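PDB 6T3E: DELTA1-pyrroline-2-carboxylate reductase from Thermococcus litoralis DSM 5473, which reduces delta1-pyrroline-2-carboxylate to L-proline with a nicotinamide cofactor, probably as a step of L-hydroxyproline metabolism. Local coordinates for residues K205-S209 with A210-T214; V230-G233 with G234-R237; I280-P283 with M284-V288; I294-E297 with L298-V302. All blocks are in the same frame, centred on the assembly; numbering follows the deposited sequence.

Interaction 1 of 4, residues K205-S209 with A210-T214; sequences KTVES and AREAT
S209 caps the first turn of helix 210-215. Its OG accepts a weak hydrogen bond from E212 N at 3.4 Å. The hydroxyl reaches this N-H because OG stands between the backbone N and the carbonyl carbon (chi1 58°). OG also rests against E212 CB. S209 O carries on the backbone pattern. It takes a weak but nearly straight bond from A213 N (169°) and a bent, weak one from E212 N. V207 packs on the same turn with both methyls. V207 CG2 meets A213 CB at 3.9 Å, and V207 CG1 lies 3.5 Å from E212 OE1. The E212 chain is extended and passes obliquely across V207. Its OE1 goes on to a salt bridge with K216. E212 OE2 stays 4.9 Å from S209 N, so this is a plain N-cap and not a capping box. One turn on, T214 OG1 donates to A210 O at 2.9 Å, and T214 N meets that oxygen from the opposite face. Behind V207 stand L180 and Y182 of strand 178-182. The turn thus joins an outermost strand of the parallel, Rossmann-type sheet to its next helix. The side chain of A210 is about 6 Å from the bound NADH. The cap rests on weak bonds to S209 OG and O, and the charge of E212 is probably balanced mainly by K216.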
loop_
_atom_site.group_PDB
_atom_site.type_symbol
_atom_site.label_atom_id
_atom_site.label_comp_id
_atom_site.label_asym_id
_atom_site.label_seq_id
_atom_site.Cartn_x
_atom_site.Cartn_y
_atom_site.Cartn_z
ATOM N N LYS B 205 -30.358 -9.277 24.580
ATOM C CA LYS B 205 -31.139 -10.477 24.358
ATOM C C LYS B 205 -31.007 -10.867 22.901
ATOM O O LYS B 205 -31.073 -10.016 22.007
ATOM C CB LYS B 205 -32.614 -10.263 24.707
ATOM C CG LYS B 205 -32.933 -10.404 26.189
ATOM C CD LYS B 205 -33.421 -11.807 26.502
ATOM C CE LYS B 205 -32.998 -12.267 27.887
ATOM N NZ LYS B 205 -33.428 -13.678 28.127
ATOM N N THR B 206 -30.788 -12.148 22.674
ATOM C CA THR B 206 -30.734 -12.651 21.315
ATOM C C THR B 206 -32.157 -12.791 20.804
ATOM O O THR B 206 -33.018 -13.333 21.503
ATOM C CB THR B 206 -30.019 -13.999 21.268
ATOM O OG1 THR B 206 -30.814 -14.970 21.961
ATOM C CG2 THR B 206 -28.659 -13.906 21.939
ATOM N N VAL B 207 -32.406 -12.295 19.594
ATOM C CA VAL B 207 -33.680 -12.496 18.911
ATOM C C VAL B 207 -33.427 -13.453 17.732
ATOM O O VAL B 207 -32.284 -13.693 17.335
ATOM C CB VAL B 207 -34.318 -11.164 18.437
ATOM C CG1 VAL B 207 -34.504 -10.210 19.587
ATOM C CG2 VAL B 207 -33.488 -10.524 17.327
ATOM N N GLU B 208 -34.514 -13.982 17.148
ATOM C CA GLU B 208 -34.440 -15.113 16.222
ATOM C C GLU B 208 -34.950 -14.746 14.830
ATOM O O GLU B 208 -35.387 -15.622 14.070
ATOM C CB GLU B 208 -35.226 -16.300 16.809
ATOM C CG GLU B 208 -34.759 -17.681 16.370
ATOM C CD GLU B 208 -33.282 -17.888 16.640
ATOM O OE1 GLU B 208 -32.821 -17.713 17.809
ATOM O OE2 GLU B 208 -32.595 -18.251 15.667
ATOM N N SER B 209 -34.841 -13.476 14.455
ATOM C CA SER B 209 -35.025 -13.064 13.067
ATOM C C SER B 209 -34.462 -11.659 12.888
ATOM O O SER B 209 -34.522 -10.828 13.801
ATOM C CB SER B 209 -36.496 -13.076 12.615
ATOM O OG SER B 209 -37.287 -12.240 13.429
ATOM N N ALA B 210 -33.916 -11.398 11.692
ATOM C CA ALA B 210 -33.471 -10.046 11.366
ATOM C C ALA B 210 -34.634 -9.061 11.373
ATOM O O ALA B 210 -34.447 -7.888 11.725
ATOM C CB ALA B 210 -32.771 -10.033 10.002
ATOM N N ARG B 211 -35.843 -9.531 11.032
ATOM C CA ARG B 211 -37.015 -8.660 11.031
ATOM C C ARG B 211 -37.251 -8.057 12.408
ATOM O O ARG B 211 -37.449 -6.842 12.544
ATOM C CB ARG B 211 -38.247 -9.450 10.590
ATOM C CG ARG B 211 -39.535 -8.644 10.525
ATOM C CD ARG B 211 -40.449 -9.137 9.399
ATOM N NE ARG B 211 -41.515 -8.183 9.092
ATOM C CZ ARG B 211 -42.745 -8.513 8.709
ATOM N NH1 ARG B 211 -43.091 -9.784 8.571
ATOM N NH2 ARG B 211 -43.632 -7.561 8.454
ATOM N N GLU B 212 -37.198 -8.886 13.448
ATOM C CA GLU B 212 -37.487 -8.412 14.798
ATOM C C GLU B 212 -36.448 -7.405 15.273
ATOM O O GLU B 212 -36.798 -6.383 15.874
ATOM C CB GLU B 212 -37.565 -9.598 15.765
ATOM C CG GLU B 212 -37.911 -9.200 17.183
ATOM C CD GLU B 212 -38.025 -10.392 18.093
ATOM O OE1 GLU B 212 -38.041 -10.207 19.331
ATOM O OE2 GLU B 212 -38.091 -11.522 17.558
ATOM N N ALA B 213 -35.164 -7.679 15.032
ATOM C CA ALA B 213 -34.128 -6.741 15.446
ATOM C C ALA B 213 -34.280 -5.406 14.733
ATOM O O ALA B 213 -34.040 -4.351 15.325
ATOM C CB ALA B 213 -32.744 -7.330 15.184
ATOM N N THR B 214 -34.704 -5.430 13.466
ATOM C CA THR B 214 -34.870 -4.186 12.720
ATOM C C THR B 214 -36.104 -3.411 13.184
ATOM O O THR B 214 -36.045 -2.189 13.364
ATOM C CB THR B 214 -34.942 -4.498 11.224
ATOM O OG1 THR B 214 -33.778 -5.245 10.843
ATOM C CG2 THR B 214 -35.025 -3.224 10.391
#

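Interaction 2 of 4, residues V230-G233 with G234-R237; sequences VVKG and GWIR
The side chain of K232 lies across one face of the W235 indole. K232 CB sits over the six-membered ring, 3.5 Å from its centroid and 13° off the ring normal, a CH-pi contact. The lysine chain then runs obliquely over the benzo side, with K232 CG 3.5 Å from W235 CZ2 and CD beside the same atom. The backbone K232 N also lies over a face of the ring. At the indole edge, V230 O approaches W235 CZ3 at 3.4 Å, near the ring plane. The ring is placed there by a first torsion that sets CG anti to the carbonyl carbon (chi1 -49°). V231 and I236 meet on their own at about a right angle, with V231 CG1 4.2 Å from I236 CD1. Two backbone bonds wind the chain between these pairs into a short 3-10 turn. W235 N donates to K232 O at 3.1 Å, and I236 N to G233 O at 3.0 Å. Both donors stand above the carbonyl planes, as suits so tight a turn. D256 accepts from G233 N, and W235 also touches R211 and T214 of helix 210-215. V230 touches the bound NADH, so the loop runs from the cofactor pocket to the surface. With an alanine in place of W235, the methylenes of K232 would probably lose their flat support and be left to swing. The contact rests on dispersion and weak CH-pi attraction to the lysine's methylenes; K232 NZ ends 4.1 Å from W235 CZ2, and D256 lies beside this exposed side chain.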
loop_
_atom_site.group_PDB
_atom_site.type_symbol
_atom_site.label_atom_id
_atom_site.label_comp_id
_atom_site.label_asym_id
_atom_site.label_seq_id
_atom_site.Cartn_x
_atom_site.Cartn_y
_atom_site.Cartn_z
ATOM N N VAL B 230 -29.856 -8.625 3.984
ATOM C CA VAL B 230 -30.437 -9.183 5.194
ATOM C C VAL B 230 -31.467 -8.242 5.798
ATOM O O VAL B 230 -32.374 -8.711 6.504
ATOM C CB VAL B 230 -29.347 -9.513 6.240
ATOM C CG1 VAL B 230 -29.885 -10.431 7.323
ATOM C CG2 VAL B 230 -28.127 -10.122 5.581
ATOM N N VAL B 231 -31.370 -6.942 5.535
ATOM C CA VAL B 231 -32.277 -5.946 6.090
ATOM C C VAL B 231 -33.230 -5.505 4.995
ATOM O O VAL B 231 -32.797 -4.950 3.978
ATOM C CB VAL B 231 -31.510 -4.740 6.653
ATOM C CG1 VAL B 231 -32.477 -3.775 7.309
ATOM C CG2 VAL B 231 -30.458 -5.209 7.648
ATOM N N LYS B 232 -34.528 -5.717 5.224
ATOM C CA LYS B 232 -35.569 -5.261 4.317
ATOM C C LYS B 232 -36.103 -3.909 4.772
ATOM O O LYS B 232 -36.447 -3.723 5.944
ATOM C CB LYS B 232 -36.711 -6.277 4.254
ATOM C CG LYS B 232 -36.337 -7.619 3.636
ATOM C CD LYS B 232 -37.583 -8.428 3.227
ATOM C CE LYS B 232 -37.223 -9.653 2.379
ATOM N NZ LYS B 232 -36.524 -10.725 3.155
ATOM N N GLY B 233 -36.237 -2.985 3.821
ATOM C CA GLY B 233 -36.685 -1.650 4.167
ATOM C C GLY B 233 -38.085 -1.625 4.744
ATOM O O GLY B 233 -38.389 -0.786 5.594
ATOM N N GLY B 234 -38.930 -2.584 4.348
ATOM C CA GLY B 234 -40.298 -2.639 4.844
ATOM C C GLY B 234 -40.406 -2.755 6.352
ATOM O O GLY B 234 -41.470 -2.465 6.915
ATOM N N TRP B 235 -39.330 -3.178 7.021
ATOM C CA TRP B 235 -39.328 -3.329 8.468
ATOM C C TRP B 235 -38.958 -2.055 9.206
ATOM O O TRP B 235 -39.336 -1.902 10.375
ATOM C CB TRP B 235 -38.354 -4.433 8.888
ATOM C CG TRP B 235 -38.515 -5.711 8.126
ATOM C CD1 TRP B 235 -39.664 -6.194 7.544
ATOM C CD2 TRP B 235 -37.493 -6.679 7.862
ATOM N NE1 TRP B 235 -39.408 -7.396 6.934
ATOM C CE2 TRP B 235 -38.088 -7.720 7.123
ATOM C CE3 TRP B 235 -36.134 -6.771 8.186
ATOM C CZ2 TRP B 235 -37.369 -8.836 6.702
ATOM C CZ3 TRP B 235 -35.422 -7.881 7.763
ATOM C CH2 TRP B 235 -36.039 -8.892 7.021
ATOM N N ILE B 236 -38.228 -1.149 8.564
ATOM C CA ILE B 236 -37.675 0.009 9.256
ATOM C C ILE B 236 -38.769 1.045 9.491
ATOM O O ILE B 236 -39.311 1.618 8.539
ATOM C CB ILE B 236 -36.512 0.611 8.459
ATOM C CG1 ILE B 236 -35.647 -0.514 7.878
ATOM C CG2 ILE B 236 -35.695 1.516 9.345
ATOM C CD1 ILE B 236 -34.382 -0.046 7.182
ATOM N N ARG B 237 -39.061 1.320 10.759
ATOM C CA ARG B 237 -39.992 2.384 11.089
ATOM C C ARG B 237 -39.248 3.715 11.142
ATOM O O ARG B 237 -38.019 3.769 11.130
ATOM C CB ARG B 237 -40.707 2.102 12.413
ATOM C CG ARG B 237 -39.802 1.741 13.562
ATOM C CD ARG B 237 -40.602 1.623 14.853
ATOM N NE ARG B 237 -39.747 1.349 16.006
ATOM C CZ ARG B 237 -38.943 2.243 16.578
ATOM N NH1 ARG B 237 -38.868 3.482 16.105
ATOM N NH2 ARG B 237 -38.207 1.895 17.628
#

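Interaction 3 of 4, residues I280-P283 with M284-V288; sequences IIIP and MKEGV
P283 CA lies 3.7 Å from E286 OE2, obliquely above the flat carboxylate of E286 rather than at its edge. The same OE2 is hydrogen-bonded to S257 OG, while E286 OE1 has a long, weak ion pair with R253. The pyrrolidine ring of P283 packs on S257 and on I289. Next to it, M284 turns back along the helix to I280. M284 SD lies 3.7 Å from I280 CG2, the two chains crossing at a slant. CG anti to the carbonyl carbon (chi1 -80°) and an extended second torsion bring the sulfur to I280; the bend at chi3 only turns CE. M284 also packs on L274 and I280 on V273, so this side of helix 278-286 faces helix 270-276. The helical bonds continue through the join. M284 N donates to I280 O, K285 N to I281 O at 2.9 Å, and E286 N to I282 O at 3.0 Å, the last nearly along the C=O axis. P283 has no N-H to give to the turn before, and the helix is kinked at that point. The helix then ends in a Schellman motif. V288 N reaches back to P283 O at 3.1 Å, and G287 N to M284 O at 3.2 Å, both weak. G287 is its C-prime residue, with a positive phi of 94° that would press a side chain against the preceding carbonyl. K285 starts its extended chain beside two carbonyls, with K285 CB 3.5 Å from I282 O and CG near I281 O. V288 CB also lies against P283 O, and its side chain touches R261 of helix 257-262.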
loop_
_atom_site.group_PDB
_atom_site.type_symbol
_atom_site.label_atom_id
_atom_site.label_comp_id
_atom_site.label_asym_id
_atom_site.label_seq_id
_atom_site.Cartn_x
_atom_site.Cartn_y
_atom_site.Cartn_z
ATOM N N ILE B 280 -24.541 0.486 -2.163
ATOM C CA ILE B 280 -24.898 1.709 -2.859
ATOM C C ILE B 280 -24.828 1.535 -4.375
ATOM O O ILE B 280 -25.714 2.006 -5.091
ATOM C CB ILE B 280 -23.994 2.873 -2.385
ATOM C CG1 ILE B 280 -24.006 2.969 -0.851
ATOM C CG2 ILE B 280 -24.413 4.190 -3.011
ATOM C CD1 ILE B 280 -25.383 3.160 -0.242
ATOM N N ILE B 281 -23.815 0.820 -4.878
ATOM C CA ILE B 281 -23.616 0.695 -6.320
ATOM C C ILE B 281 -24.783 -0.042 -6.968
ATOM O O ILE B 281 -25.262 0.343 -8.045
ATOM C CB ILE B 281 -22.279 -0.005 -6.617
ATOM C CG1 ILE B 281 -21.105 0.854 -6.167
ATOM C CG2 ILE B 281 -22.151 -0.308 -8.096
ATOM C CD1 ILE B 281 -19.829 0.049 -5.959
ATOM N N ILE B 282 -25.257 -1.109 -6.333
ATOM C CA ILE B 282 -26.329 -1.918 -6.906
ATOM C C ILE B 282 -27.623 -1.109 -6.999
ATOM O O ILE B 282 -28.238 -1.088 -8.075
ATOM C CB ILE B 282 -26.531 -3.227 -6.115
ATOM C CG1 ILE B 282 -25.379 -4.206 -6.375
ATOM C CG2 ILE B 282 -27.863 -3.870 -6.469
ATOM C CD1 ILE B 282 -25.334 -5.373 -5.423
ATOM N N PRO B 283 -28.086 -0.428 -5.939
ATOM C CA PRO B 283 -29.319 0.364 -6.094
ATOM C C PRO B 283 -29.210 1.458 -7.135
ATOM O O PRO B 283 -30.215 1.801 -7.774
ATOM C CB PRO B 283 -29.546 0.942 -4.690
ATOM C CG PRO B 283 -28.826 0.027 -3.779
ATOM C CD PRO B 283 -27.609 -0.391 -4.543
ATOM N N MET B 284 -28.020 2.018 -7.338
ATOM C CA MET B 284 -27.870 3.022 -8.381
ATOM C C MET B 284 -27.862 2.406 -9.769
ATOM O O MET B 284 -28.343 3.030 -10.720
ATOM C CB MET B 284 -26.604 3.832 -8.146
ATOM C CG MET B 284 -26.794 4.899 -7.093
ATOM S SD MET B 284 -25.223 5.368 -6.370
ATOM C CE MET B 284 -24.150 5.396 -7.793
ATOM N N LYS B 285 -27.340 1.188 -9.901
ATOM C CA LYS B 285 -27.437 0.480 -11.173
ATOM C C LYS B 285 -28.890 0.175 -11.519
ATOM O O LYS B 285 -29.274 0.208 -12.694
ATOM C CB LYS B 285 -26.609 -0.804 -11.132
ATOM C CG LYS B 285 -25.149 -0.631 -11.513
ATOM C CD LYS B 285 -24.405 -1.946 -11.371
ATOM C CE LYS B 285 -22.996 -1.861 -11.940
ATOM N NZ LYS B 285 -22.279 -3.177 -11.899
ATOM N N GLU B 286 -29.702 -0.158 -10.507
ATOM C CA GLU B 286 -31.120 -0.418 -10.734
ATOM C C GLU B 286 -31.859 0.833 -11.201
ATOM O O GLU B 286 -32.867 0.731 -11.913
ATOM C CB GLU B 286 -31.772 -0.945 -9.451
ATOM C CG GLU B 286 -31.264 -2.291 -8.947
ATOM C CD GLU B 286 -31.944 -2.728 -7.644
ATOM O OE1 GLU B 286 -32.167 -3.947 -7.449
ATOM O OE2 GLU B 286 -32.252 -1.850 -6.809
ATOM N N GLY B 287 -31.368 2.018 -10.824
ATOM C CA GLY B 287 -32.059 3.270 -11.059
ATOM C C GLY B 287 -32.920 3.762 -9.909
ATOM O O GLY B 287 -33.623 4.770 -10.073
ATOM N N VAL B 288 -32.916 3.064 -8.767
ATOM C CA VAL B 288 -33.696 3.489 -7.604
ATOM C C VAL B 288 -33.130 4.770 -7.007
ATOM O O VAL B 288 -33.866 5.605 -6.469
ATOM C CB VAL B 288 -33.756 2.362 -6.559
ATOM C CG1 VAL B 288 -34.553 2.805 -5.349
ATOM C CG2 VAL B 288 -34.379 1.125 -7.158
#

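Interaction 4 of 4, residues I294-E297 with L298-V302; sequences IHAE and LAEIV
A296 points its methyl at the helix. A296 CB lies beside E300 OE1 and is 4.1 Å from I301 CG1. E297, the N-cap residue, carries the polar part. E297 N donates to E300 OE1 at 2.9 Å with an angle of 151°, meeting the carboxylate from above its plane. E300 folds back to this N-H with CG anti to its own carbonyl carbon (chi1 -38°). This is one half of a capping box; the E297 side chain turns elsewhere, its OE1 accepting from K270 N. E297 O receives I301 N at 3.2 Å, in the carbonyl plane, and a weak bond from E300 N. With a leucine in place of E300, E297 N would probably lose its acceptor and the strand-to-helix turn would be less firmly set. Strand 294-297 is an outermost strand of the parallel sheet, with A296 and L298 backbone-bonded to V267 of strand 264-267. The chain turns from it straight into helix 298-303, which L298 and I301 pack on helix 128-146. E297 OE2 and E300 OE2 stand 4.5 Å apart, so some charge repulsion is likely, though K306, which packs on E300, may ease it.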
loop_
_atom_site.group_PDB
_atom_site.type_symbol
_atom_site.label_atom_id
_atom_site.label_comp_id
_atom_site.label_asym_id
_atom_site.label_seq_id
_atom_site.Cartn_x
_atom_site.Cartn_y
_atom_site.Cartn_z
ATOM N N ILE B 294 -26.883 10.755 -2.006
ATOM C CA ILE B 294 -25.938 10.934 -0.907
ATOM C C ILE B 294 -26.123 12.345 -0.362
ATOM O O ILE B 294 -25.845 13.329 -1.055
ATOM C CB ILE B 294 -24.490 10.703 -1.361
ATOM C CG1 ILE B 294 -24.215 9.212 -1.560
ATOM C CG2 ILE B 294 -23.503 11.310 -0.358
ATOM C CD1 ILE B 294 -22.963 8.920 -2.373
ATOM N N HIS B 295 -26.612 12.447 0.876
ATOM C CA HIS B 295 -26.830 13.761 1.474
ATOM C C HIS B 295 -25.509 14.465 1.742
ATOM O O HIS B 295 -25.331 15.632 1.381
ATOM C CB HIS B 295 -27.629 13.627 2.769
ATOM C CG HIS B 295 -27.599 14.856 3.626
ATOM N ND1 HIS B 295 -28.283 16.008 3.300
ATOM C CD2 HIS B 295 -26.976 15.110 4.801
ATOM C CE1 HIS B 295 -28.085 16.917 4.236
ATOM N NE2 HIS B 295 -27.296 16.398 5.160
ATOM N N ALA B 296 -24.562 13.763 2.356
ATOM C CA ALA B 296 -23.305 14.378 2.739
ATOM C C ALA B 296 -22.277 13.304 3.064
ATOM O O ALA B 296 -22.615 12.178 3.440
ATOM C CB ALA B 296 -23.493 15.308 3.944
ATOM N N GLU B 297 -21.013 13.687 2.933
ATOM C CA GLU B 297 -19.916 12.912 3.482
ATOM C C GLU B 297 -19.764 13.227 4.961
ATOM O O GLU B 297 -20.084 14.326 5.419
ATOM C CB GLU B 297 -18.606 13.231 2.762
ATOM C CG GLU B 297 -18.590 12.898 1.285
ATOM C CD GLU B 297 -17.212 13.060 0.677
ATOM O OE1 GLU B 297 -16.483 12.051 0.558
ATOM O OE2 GLU B 297 -16.853 14.199 0.319
ATOM N N LEU B 298 -19.244 12.255 5.708
ATOM C CA LEU B 298 -19.078 12.456 7.140
ATOM C C LEU B 298 -18.193 13.659 7.434
ATOM O O LEU B 298 -18.427 14.370 8.417
ATOM C CB LEU B 298 -18.496 11.196 7.783
ATOM C CG LEU B 298 -18.345 11.221 9.305
ATOM C CD1 LEU B 298 -19.701 11.281 9.977
ATOM C CD2 LEU B 298 -17.553 10.024 9.798
ATOM N N ALA B 299 -17.203 13.928 6.577
ATOM C CA ALA B 299 -16.325 15.072 6.810
ATOM C C ALA B 299 -17.101 16.379 6.759
ATOM O O ALA B 299 -16.790 17.318 7.501
ATOM C CB ALA B 299 -15.180 15.082 5.797
ATOM N N GLU B 300 -18.113 16.464 5.891
ATOM C CA GLU B 300 -18.930 17.675 5.840
ATOM C C GLU B 300 -19.822 17.805 7.071
ATOM O O GLU B 300 -20.084 18.919 7.542
ATOM C CB GLU B 300 -19.778 17.683 4.571
ATOM C CG GLU B 300 -19.062 17.122 3.370
ATOM C CD GLU B 300 -19.942 17.093 2.157
ATOM O OE1 GLU B 300 -21.005 16.461 2.221
ATOM O OE2 GLU B 300 -19.575 17.709 1.141
ATOM N N ILE B 301 -20.314 16.680 7.595
ATOM C CA ILE B 301 -21.145 16.719 8.793
ATOM C C ILE B 301 -20.326 17.130 10.016
ATOM O O ILE B 301 -20.785 17.923 10.849
ATOM C CB ILE B 301 -21.837 15.363 8.992
ATOM C CG1 ILE B 301 -22.981 15.219 7.983
ATOM C CG2 ILE B 301 -22.350 15.230 10.418
ATOM C CD1 ILE B 301 -23.961 14.138 8.330
ATOM N N VAL B 302 -19.109 16.591 10.154
ATOM C CA VAL B 302 -18.270 16.947 11.297
ATOM C C VAL B 302 -17.944 18.436 11.265
ATOM O O VAL B 302 -17.997 19.125 12.292
ATOM C CB VAL B 302 -16.984 16.091 11.319
ATOM C CG1 VAL B 302 -16.118 16.455 12.526
ATOM C CG2 VAL B 302 -17.303 14.610 11.336
#

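Overall arrangement
The four contacts follow one another along the chain without overlap. Interactions 1 and 2 touch: R211 and T214 of helix 210-215 pack on W235 and I236, and A210 on V230. Their centres are 12 Å apart. Interaction 3 lies about 17 Å from interaction 2 between centres. Interactions 3 and 4 do not touch, though their nearest atoms are about 5 Å apart, and strand 294-297 is the next element after helix 278-286. Interactions 1 and 4 sit at the two outermost strands of the same eight-stranded parallel sheet, with centres about 30 Å apart. Together they mark turns and helix ends around the NADH-binding domain, with V230 at the cofactor.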